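Local atomic coordinates of beta-2-microglobulin (Ctenopharyngodon idella, PDB entry 6LBE), a protein that probably serves as the light chain of bony fish MHC class I molecules, pairing with the heavy chain and influencing which peptides are presented. Residues G19-L24 with D70-P75. Sequence-based numbering, arbitrary orientation.
Sequences GKANVL and DFLPQP
In the immunoglobulin C1-set sandwich of beta-2-microglobulin, the start of strand 22-29 meets the end of its antiparallel neighbour 63-71, a worked example of an aromatic side chain held between two aliphatic groups at the end of a strand pair. Asn22 and Phe71 form a hydrogen-bonded pair: Asn22 N lies 2.9 Å from Phe71 O, nearly along the C=O axis although its N-H is bent, while Phe71 N gives a straight N-H to Asn22 O from above that carbonyl plane. Their side chains run side by side toward the interior, the amide and ring planes 50° apart, with Asn22 CB 3.4 Å from Phe71 CE1. The first torsion of Phe71 puts CG in the crowded position between backbone N and carbonyl carbon (chi1 83°). Leu24 CB then sits over one ring face in a CH-pi contact, 3.8 Å from the Phe71 ring centroid, while Pro73 CD lies over the opposite face; Tyr79 and Trp95 add edge-to-face contacts. The buried Asn22 amide is satisfied at both ends, ND2 by Asn14 O and OD1 by Val23 N. On the opposite sheet face, the non-hydrogen-bonded pair Val23 and Asp70 cross obliquely, Val23 CG2 nearing Asp70 OD1 (3.8 Å). Beyond the ladder the segments stay together without strand pairing: Leu72 CD2 packs on Gly19, and Gly19 N donates to Pro73 O at 2.8 Å.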
loop_
_atom_site.group_PDB
_atom_site.type_symbol
_atom_site.label_atom_id
_atom_site.label_comp_id
_atom_site.label_asym_id
_atom_site.label_seq_id
_atom_site.Cartn_x
_atom_site.Cartn_y
_atom_site.Cartn_z
ATOM N N GLY B 19 10.516 3.609 -27.259
ATOM C CA GLY B 19 11.911 3.953 -27.334
ATOM C C GLY B 19 12.495 4.617 -26.102
ATOM O O GLY B 19 13.707 4.854 -26.076
ATOM N N LYS B 20 11.702 4.912 -25.077
ATOM C CA LYS B 20 12.203 5.603 -23.895
ATOM C C LYS B 20 12.248 4.644 -22.707
ATOM O O LYS B 20 11.248 3.995 -22.391
ATOM C CB LYS B 20 11.337 6.828 -23.584
ATOM C CG LYS B 20 12.069 8.182 -23.684
ATOM C CD LYS B 20 12.186 8.705 -25.139
ATOM C CE LYS B 20 13.456 9.562 -25.363
ATOM N NZ LYS B 20 13.615 10.007 -26.791
ATOM N N ALA B 21 13.407 4.548 -22.058
ATOM C CA ALA B 21 13.546 3.675 -20.896
ATOM C C ALA B 21 12.584 4.114 -19.805
ATOM O O ALA B 21 12.390 5.307 -19.571
ATOM C CB ALA B 21 14.987 3.677 -20.367
ATOM N N ASN B 22 11.993 3.136 -19.128
ATOM C CA ASN B 22 10.827 3.347 -18.293
ATOM C C ASN B 22 10.786 2.204 -17.281
ATOM O O ASN B 22 11.666 1.333 -17.263
ATOM C CB ASN B 22 9.583 3.272 -19.186
ATOM C CG ASN B 22 8.380 3.935 -18.580
ATOM O OD1 ASN B 22 8.205 3.925 -17.371
ATOM N ND2 ASN B 22 7.526 4.500 -19.423
ATOM N N VAL B 23 9.753 2.194 -16.436
ATOM C CA VAL B 23 9.606 1.152 -15.424
ATOM C C VAL B 23 8.219 0.530 -15.554
ATOM O O VAL B 23 7.207 1.230 -15.432
ATOM C CB VAL B 23 9.819 1.676 -13.995
ATOM C CG1 VAL B 23 9.559 0.545 -12.983
ATOM C CG2 VAL B 23 11.215 2.247 -13.841
ATOM N N LEU B 24 8.175 -0.785 -15.795
ATOM C CA LEU B 24 6.927 -1.541 -15.830
ATOM C C LEU B 24 6.508 -1.928 -14.413
ATOM O O LEU B 24 7.319 -2.442 -13.645
ATOM C CB LEU B 24 7.111 -2.792 -16.693
ATOM C CG LEU B 24 5.859 -3.626 -16.947
ATOM C CD1 LEU B 24 4.772 -2.751 -17.641
ATOM C CD2 LEU B 24 6.187 -4.883 -17.742
ATOM N N ASP B 70 12.729 -2.638 -14.846
ATOM C CA ASP B 70 13.051 -1.743 -15.944
ATOM C C ASP B 70 12.594 -2.353 -17.271
ATOM O O ASP B 70 12.612 -3.573 -17.464
ATOM C CB ASP B 70 14.550 -1.438 -15.982
ATOM C CG ASP B 70 15.019 -0.570 -14.797
ATOM O OD1 ASP B 70 14.171 -0.090 -14.007
ATOM O OD2 ASP B 70 16.251 -0.365 -14.664
ATOM N N PHE B 71 12.150 -1.499 -18.185
ATOM C CA PHE B 71 11.854 -1.966 -19.528
ATOM C C PHE B 71 11.999 -0.793 -20.487
ATOM O O PHE B 71 12.135 0.368 -20.083
ATOM C CB PHE B 71 10.472 -2.663 -19.596
ATOM C CG PHE B 71 9.285 -1.735 -19.741
ATOM C CD1 PHE B 71 9.144 -0.596 -18.948
ATOM C CD2 PHE B 71 8.268 -2.041 -20.636
ATOM C CE1 PHE B 71 8.020 0.251 -19.072
ATOM C CE2 PHE B 71 7.144 -1.212 -20.766
ATOM C CZ PHE B 71 7.025 -0.060 -19.976
ATOM N N LEU B 72 12.017 -1.116 -21.776
ATOM C CA LEU B 72 12.147 -0.107 -22.820
ATOM C C LEU B 72 11.189 -0.447 -23.945
ATOM O O LEU B 72 11.533 -1.186 -24.876
ATOM C CB LEU B 72 13.578 -0.032 -23.348
ATOM C CG LEU B 72 14.081 1.163 -24.156
ATOM C CD1 LEU B 72 15.578 1.220 -23.962
ATOM C CD2 LEU B 72 13.740 0.973 -25.628
ATOM N N PRO B 73 10.033 0.123 -24.004
ATOM C CA PRO B 73 8.874 -0.408 -24.729
ATOM C C PRO B 73 9.099 -0.023 -26.187
ATOM O O PRO B 73 9.331 1.142 -26.512
ATOM C CB PRO B 73 7.638 0.285 -24.151
ATOM C CG PRO B 73 8.183 1.575 -23.620
ATOM C CD PRO B 73 9.524 1.207 -23.026
ATOM N N GLN B 74 9.008 -1.015 -27.070
ATOM C CA GLN B 74 9.056 -0.778 -28.498
ATOM C C GLN B 74 7.798 -1.334 -29.149
ATOM O O GLN B 74 7.186 -2.275 -28.626
ATOM C CB GLN B 74 10.299 -1.413 -29.147
ATOM C CG GLN B 74 11.612 -0.827 -28.642
ATOM C CD GLN B 74 11.901 0.600 -29.148
ATOM O OE1 GLN B 74 11.047 1.272 -29.741
ATOM N NE2 GLN B 74 13.114 1.056 -28.907
ATOM N N PRO B 75 7.381 -0.754 -30.282
ATOM C CA PRO B 75 6.183 -1.245 -30.977
ATOM C C PRO B 75 6.240 -2.748 -31.248
ATOM O O PRO B 75 7.299 -3.322 -31.515
ATOM C CB PRO B 75 6.186 -0.438 -32.284
ATOM C CG PRO B 75 6.939 0.842 -31.926
ATOM C CD PRO B 75 7.985 0.418 -30.957
#